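Local coordinates for protein binary enterotoxin of Clostridium perfringens component a (Clostridium perfringens, PDB 5WTZ) that probably transfers ADP-ribose from NAD+ to actin, acting as the enzymatic component of a binary enterotoxin of Clostridium perfringens, at residues G307-L310 with N311-D314; S324-K327 with E328-G332. All blocks are in the same frame, centred on the assembly; numbering follows the deposited sequence.

Contact 1 of 2, residues G307-L310 with N311-D314; sequences GLDL and NSPD
A type I beta turn runs from Asp309 to Ser312, and Asn311, at its second corner, brings Ser312 back onto Asp309 while its own side chain leads away from the turn. Ser312 closes the turn twice over. Its backbone N donates to Asp309 O at 3.1 Å, the bond that defines the turn. Its hydroxyl then reaches back: with OG beside its own backbone N (chi1 -63°), it accepts the backbone N-H of Asp309, OG to N 2.8 Å, at 159° about the hydrogen. Backbone and side chain of one serine therefore grip both polar backbone atoms of Asp309. A water bridges the two side chains, donating to Asp309 OD2 at 3.1 Å and hydrogen-bonded to Ser312 OG at 3.3 Å. Beyond Pro313, Asp314 turns its CB toward Leu308 and meets the methyl CD2 at 3.7 Å, the two side chains crossing at about a right angle; its carboxylate forms a salt bridge with Lys325. Leu308 also packs on Pro303 and Tyr315, and its carbonyl oxygen accepts from Asn304 ND2. The turn thus lies at the surface, in the loop that leads from strand 295-301 to helix 320-330.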
ATOM      1  N   GLY A 307     -10.239  12.917 -14.552  1.00 22.57           N
ATOM      2  CA  GLY A 307     -11.237  13.385 -15.501  1.00 22.80           C
ATOM      3  C   GLY A 307     -12.651  13.464 -14.953  1.00 22.18           C
ATOM      4  O   GLY A 307     -13.608  13.426 -15.718  1.00 26.60           O
ATOM      5  N   LEU A 308     -12.780  13.576 -13.635  1.00 20.38           N
ATOM      6  CA  LEU A 308     -14.080  13.736 -12.994  1.00 23.24           C
ATOM      7  C   LEU A 308     -14.275  15.140 -12.405  1.00 26.13           C
ATOM      8  O   LEU A 308     -13.301  15.869 -12.168  1.00 23.50           O
ATOM      9  CB  LEU A 308     -14.263  12.685 -11.892  1.00 24.32           C
ATOM     10  CG  LEU A 308     -14.256  11.220 -12.351  1.00 23.99           C
ATOM     11  CD1 LEU A 308     -14.196  10.287 -11.160  1.00 23.44           C
ATOM     12  CD2 LEU A 308     -15.469  10.910 -13.214  1.00 28.83           C
ATOM     13  N   ASP A 309     -15.538  15.514 -12.214  1.00 23.94           N
ATOM     14  CA  ASP A 309     -15.925  16.717 -11.471  1.00 33.82           C
ATOM     15  C   ASP A 309     -16.465  16.305 -10.112  1.00 36.76           C
ATOM     16  O   ASP A 309     -16.832  15.144  -9.908  1.00 34.13           O
ATOM     17  CB  ASP A 309     -17.001  17.514 -12.206  1.00 42.43           C
ATOM     18  CG  ASP A 309     -16.585  17.909 -13.593  1.00 46.55           C
ATOM     19  OD1 ASP A 309     -15.512  18.530 -13.731  1.00 47.13           O
ATOM     20  OD2 ASP A 309     -17.323  17.574 -14.545  1.00 44.52           O
ATOM     21  N   LEU A 310     -16.555  17.266  -9.200  1.00 32.88           N
ATOM     22  CA  LEU A 310     -17.106  17.023  -7.872  1.00 37.43           C
ATOM     23  C   LEU A 310     -18.535  16.473  -7.941  1.00 36.39           C
ATOM     24  O   LEU A 310     -18.942  15.683  -7.089  1.00 32.85           O
ATOM     25  CB  LEU A 310     -17.073  18.313  -7.046  1.00 42.73           C
ATOM     26  CG  LEU A 310     -16.536  18.231  -5.615  1.00 46.72           C
ATOM     27  CD1 LEU A 310     -15.150  17.590  -5.568  1.00 44.07           C
ATOM     28  CD2 LEU A 310     -16.511  19.614  -4.984  1.00 43.68           C
ATOM     29  N   ASN A 311     -19.284  16.873  -8.963  1.00 35.59           N
ATOM     30  CA  ASN A 311     -20.668  16.419  -9.107  1.00 40.14           C
ATOM     31  C   ASN A 311     -20.899  15.432 -10.251  1.00 32.88           C
ATOM     32  O   ASN A 311     -22.035  15.251 -10.707  1.00 31.73           O
ATOM     33  CB  ASN A 311     -21.587  17.622  -9.287  1.00 50.55           C
ATOM     34  CG  ASN A 311     -21.463  18.612  -8.152  1.00 59.55           C
ATOM     35  OD1 ASN A 311     -21.240  19.803  -8.373  1.00 64.37           O
ATOM     36  ND2 ASN A 311     -21.592  18.121  -6.920  1.00 58.65           N
ATOM     37  N   SER A 312     -19.830  14.800 -10.717  1.00 30.24           N
ATOM     38  CA  SER A 312     -19.970  13.733 -11.697  1.00 27.40           C
ATOM     39  C   SER A 312     -20.688  12.571 -11.036  1.00 23.55           C
ATOM     40  O   SER A 312     -20.326  12.178  -9.928  1.00 25.19           O
ATOM     41  CB  SER A 312     -18.611  13.273 -12.227  1.00 29.51           C
ATOM     42  OG  SER A 312     -17.936  14.319 -12.912  1.00 30.11           O
ATOM     43  N   PRO A 313     -21.712  12.034 -11.705  1.00 29.80           N
ATOM     44  CA  PRO A 313     -22.348  10.782 -11.291  1.00 28.53           C
ATOM     45  C   PRO A 313     -21.322   9.683 -11.028  1.00 32.55           C
ATOM     46  O   PRO A 313     -21.471   8.912 -10.075  1.00 32.97           O
ATOM     47  CB  PRO A 313     -23.233  10.435 -12.489  1.00 28.33           C
ATOM     48  CG  PRO A 313     -23.607  11.750 -13.059  1.00 28.48           C
ATOM     49  CD  PRO A 313     -22.441  12.685 -12.806  1.00 25.27           C
ATOM     50  N   ASP A 314     -20.276   9.632 -11.848  1.00 28.61           N
ATOM     51  CA  ASP A 314     -19.261   8.592 -11.740  1.00 32.84           C
ATOM     52  C   ASP A 314     -18.412   8.750 -10.477  1.00 24.62           C
ATOM     53  O   ASP A 314     -17.696   7.838 -10.089  1.00 23.25           O
ATOM     54  CB  ASP A 314     -18.353   8.603 -12.977  1.00 31.65           C
ATOM     55  CG  ASP A 314     -19.046   8.086 -14.226  1.00 34.72           C
ATOM     56  OD1 ASP A 314     -20.260   7.796 -14.170  1.00 31.20           O
ATOM     57  OD2 ASP A 314     -18.372   7.983 -15.274  1.00 35.48           O
TER
HETATM   58  O   HOH W   1     -20.113  16.664 -13.511  0.50 51.44           O

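Contact 2 of 2, residues S324-K327 with E328-G332; sequences SKFK and EKWLG
This is a local contact within the last turns of helix 320-330, where side chains and backbone groups four residues apart meet as the helix runs out beside the C-terminal mixed sheet. At its centre the rings of Phe326 and Trp330 form an edge-to-face pair. The indole presents its five-membered ring, and CD1 stands 3.4 Å above the Phe326 plane, over the middle of the ring; the ring centroids are 4.4 Å apart and the planes meet at 52°. The four-residue spacing places both side chains on one flank of the helix, and their different first torsions turn the rings toward each other: Phe326 CG points opposite its backbone N (chi1 -167°), whereas Trp330 CG stands beside its own N (chi1 -62°). Lys329 lays its aliphatic CG over one face of the indole, offset toward the rim, and Phe306 meets both rings from the preceding loop.

Behind the rings the backbone keeps its helical bonds, Glu328 N to Ser324 O and Lys329 N to Lys325 O both spanning 2.9 Å. Trp330 N is shared: it donates to Phe326 O at 3.0 Å and weakly to Lys327 O. The latter carbonyl accepts a stronger bond from Leu331 N, also 3.0 Å, as is usual for the first residue past a helix end. Leu331 CB lies 3.2 Å from Lys327 O, and its CD1 approaches Lys327 CB.

Phe326 packs on Leu414, Ile416 and Ile398, and Gly332 is hydrogen-bonded through its backbone to Ile395. The arrangement is an i, i+4 aromatic pair at a helix C-terminus, joining the helix to strands 391-403 and 411-420 of the ADP-ribosyltransferase fold.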
ATOM      1  N   SER A 324     -16.734   0.043  -9.681  1.00 30.91           N
ATOM      2  CA  SER A 324     -16.431  -0.893 -10.769  1.00 26.85           C
ATOM      3  C   SER A 324     -16.016  -0.179 -12.053  1.00 26.46           C
ATOM      4  O   SER A 324     -15.050  -0.578 -12.714  1.00 23.31           O
ATOM      5  CB  SER A 324     -17.636  -1.787 -11.053  1.00 32.63           C
ATOM      6  OG  SER A 324     -17.952  -2.562  -9.914  1.00 44.01           O
ATOM      7  N   LYS A 325     -16.753   0.875 -12.401  1.00 26.92           N
ATOM      8  CA  LYS A 325     -16.433   1.693 -13.572  1.00 29.55           C
ATOM      9  C   LYS A 325     -15.031   2.272 -13.457  1.00 19.27           C
ATOM     10  O   LYS A 325     -14.266   2.268 -14.422  1.00 23.27           O
ATOM     11  CB  LYS A 325     -17.443   2.832 -13.745  1.00 31.10           C
ATOM     12  CG  LYS A 325     -18.779   2.418 -14.322  1.00 38.57           C
ATOM     13  CD  LYS A 325     -19.716   3.618 -14.515  1.00 45.99           C
ATOM     14  CE  LYS A 325     -19.432   4.363 -15.813  1.00 49.53           C
ATOM     15  NZ  LYS A 325     -20.418   5.460 -16.062  1.00 55.03           N
ATOM     16  N   PHE A 326     -14.692   2.757 -12.266  1.00 19.67           N
ATOM     17  CA  PHE A 326     -13.415   3.405 -12.039  1.00 22.60           C
ATOM     18  C   PHE A 326     -12.284   2.395 -12.172  1.00 26.07           C
ATOM     19  O   PHE A 326     -11.229   2.687 -12.751  1.00 23.62           O
ATOM     20  CB  PHE A 326     -13.395   4.062 -10.657  1.00 22.35           C
ATOM     21  CG  PHE A 326     -12.259   5.008 -10.449  1.00 21.43           C
ATOM     22  CD1 PHE A 326     -12.377   6.343 -10.813  1.00 21.41           C
ATOM     23  CD2 PHE A 326     -11.073   4.575  -9.874  1.00 21.15           C
ATOM     24  CE1 PHE A 326     -11.330   7.227 -10.624  1.00 16.64           C
ATOM     25  CE2 PHE A 326     -10.015   5.458  -9.681  1.00 19.65           C
ATOM     26  CZ  PHE A 326     -10.146   6.787 -10.045  1.00 15.38           C
ATOM     27  N   LYS A 327     -12.514   1.200 -11.635  1.00 23.38           N
ATOM     28  CA  LYS A 327     -11.517   0.140 -11.700  1.00 19.55           C
ATOM     29  C   LYS A 327     -11.303  -0.284 -13.142  1.00 22.24           C
ATOM     30  O   LYS A 327     -10.160  -0.462 -13.576  1.00 24.52           O
ATOM     31  CB  LYS A 327     -11.923  -1.054 -10.834  1.00 22.99           C
ATOM     32  CG  LYS A 327     -11.870  -0.767  -9.338  1.00 20.77           C
ATOM     33  CD  LYS A 327     -12.159  -2.027  -8.543  1.00 29.18           C
ATOM     34  CE  LYS A 327     -11.925  -1.810  -7.059  1.00 33.42           C
ATOM     35  NZ  LYS A 327     -11.704  -3.109  -6.373  1.00 37.46           N
ATOM     36  N   GLU A 328     -12.397  -0.427 -13.887  1.00 18.91           N
ATOM     37  CA  GLU A 328     -12.322  -0.829 -15.283  1.00 24.44           C
ATOM     38  C   GLU A 328     -11.583   0.219 -16.126  1.00 19.27           C
ATOM     39  O   GLU A 328     -10.806  -0.118 -17.022  1.00 25.75           O
ATOM     40  CB  GLU A 328     -13.725  -1.063 -15.841  1.00 26.49           C
ATOM     41  CG  GLU A 328     -14.191  -2.509 -15.762  1.00 44.88           C
ATOM     42  CD  GLU A 328     -13.515  -3.397 -16.795  1.00 54.72           C
ATOM     43  OE1 GLU A 328     -13.185  -2.898 -17.898  1.00 53.27           O
ATOM     44  OE2 GLU A 328     -13.318  -4.594 -16.501  1.00 63.99           O
ATOM     45  N   LYS A 329     -11.811   1.488 -15.819  1.00 23.95           N
ATOM     46  CA  LYS A 329     -11.209   2.566 -16.591  1.00 27.61           C
ATOM     47  C   LYS A 329      -9.709   2.704 -16.324  1.00 25.70           C
ATOM     48  O   LYS A 329      -8.941   2.953 -17.255  1.00 20.45           O
ATOM     49  CB  LYS A 329     -11.927   3.886 -16.289  1.00 29.15           C
ATOM     50  CG  LYS A 329     -11.506   5.075 -17.147  1.00 28.40           C
ATOM     51  CD  LYS A 329     -12.484   6.220 -16.944  1.00 30.78           C
ATOM     52  CE  LYS A 329     -12.005   7.508 -17.591  1.00 39.08           C
ATOM     53  NZ  LYS A 329     -11.802   7.378 -19.063  1.00 46.83           N
ATOM     54  N   TRP A 330      -9.280   2.507 -15.077  1.00 24.46           N
ATOM     55  CA  TRP A 330      -7.927   2.923 -14.683  1.00 19.61           C
ATOM     56  C   TRP A 330      -6.942   1.818 -14.283  1.00 16.74           C
ATOM     57  O   TRP A 330      -5.738   2.042 -14.357  1.00 21.50           O
ATOM     58  CB  TRP A 330      -8.009   3.941 -13.537  1.00 18.51           C
ATOM     59  CG  TRP A 330      -8.740   5.207 -13.926  1.00 19.85           C
ATOM     60  CD1 TRP A 330      -9.968   5.626 -13.474  1.00 18.88           C
ATOM     61  CD2 TRP A 330      -8.306   6.195 -14.874  1.00 21.72           C
ATOM     62  NE1 TRP A 330     -10.314   6.806 -14.080  1.00 21.53           N
ATOM     63  CE2 TRP A 330      -9.318   7.176 -14.948  1.00 21.25           C
ATOM     64  CE3 TRP A 330      -7.171   6.337 -15.678  1.00 19.00           C
ATOM     65  CZ2 TRP A 330      -9.217   8.292 -15.778  1.00 22.06           C
ATOM     66  CZ3 TRP A 330      -7.075   7.451 -16.505  1.00 24.18           C
ATOM     67  CH2 TRP A 330      -8.087   8.416 -16.540  1.00 26.29           C
ATOM     68  N   LEU A 331      -7.417   0.656 -13.837  1.00 22.12           N
ATOM     69  CA  LEU A 331      -6.486  -0.418 -13.469  1.00 20.83           C
ATOM     70  C   LEU A 331      -5.516  -0.733 -14.611  1.00 18.87           C
ATOM     71  O   LEU A 331      -5.924  -0.909 -15.760  1.00 17.62           O
ATOM     72  CB  LEU A 331      -7.236  -1.701 -13.072  1.00 18.46           C
ATOM     73  CG  LEU A 331      -7.771  -1.771 -11.633  1.00 27.07           C
ATOM     74  CD1 LEU A 331      -8.423  -3.131 -11.390  1.00 18.91           C
ATOM     75  CD2 LEU A 331      -6.666  -1.531 -10.638  1.00 25.04           C
ATOM     76  N   GLY A 332      -4.233  -0.807 -14.289  1.00 18.85           N
ATOM     77  CA  GLY A 332      -3.234  -1.170 -15.271  1.00 16.49           C
ATOM     78  C   GLY A 332      -2.879  -0.060 -16.247  1.00 21.75           C
ATOM     79  O   GLY A 332      -2.039  -0.249 -17.122  1.00 22.47           O
TER

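How the contacts relate
Contact 1 and contact 2 follow each other along the chain, the surface turn first and the end of the helix second, with centres about 15 Å apart. They are tied together directly by the salt bridge from Asp314 OD1 to Lys325 NZ, 3.0 Å, and more loosely by packing of Leu308 CD1 on Phe326 CE1 at 4.2 Å. Both lie near the bound NAD: the side chain of Leu310 comes within about 8 Å of the dinucleotide, and that of Trp330 within about 10 Å. Phe326 is about 8 Å from Glu305, between side chains, and Leu310 about 6 Å from Gly302; both Glu305 and Gly302 bind NAD.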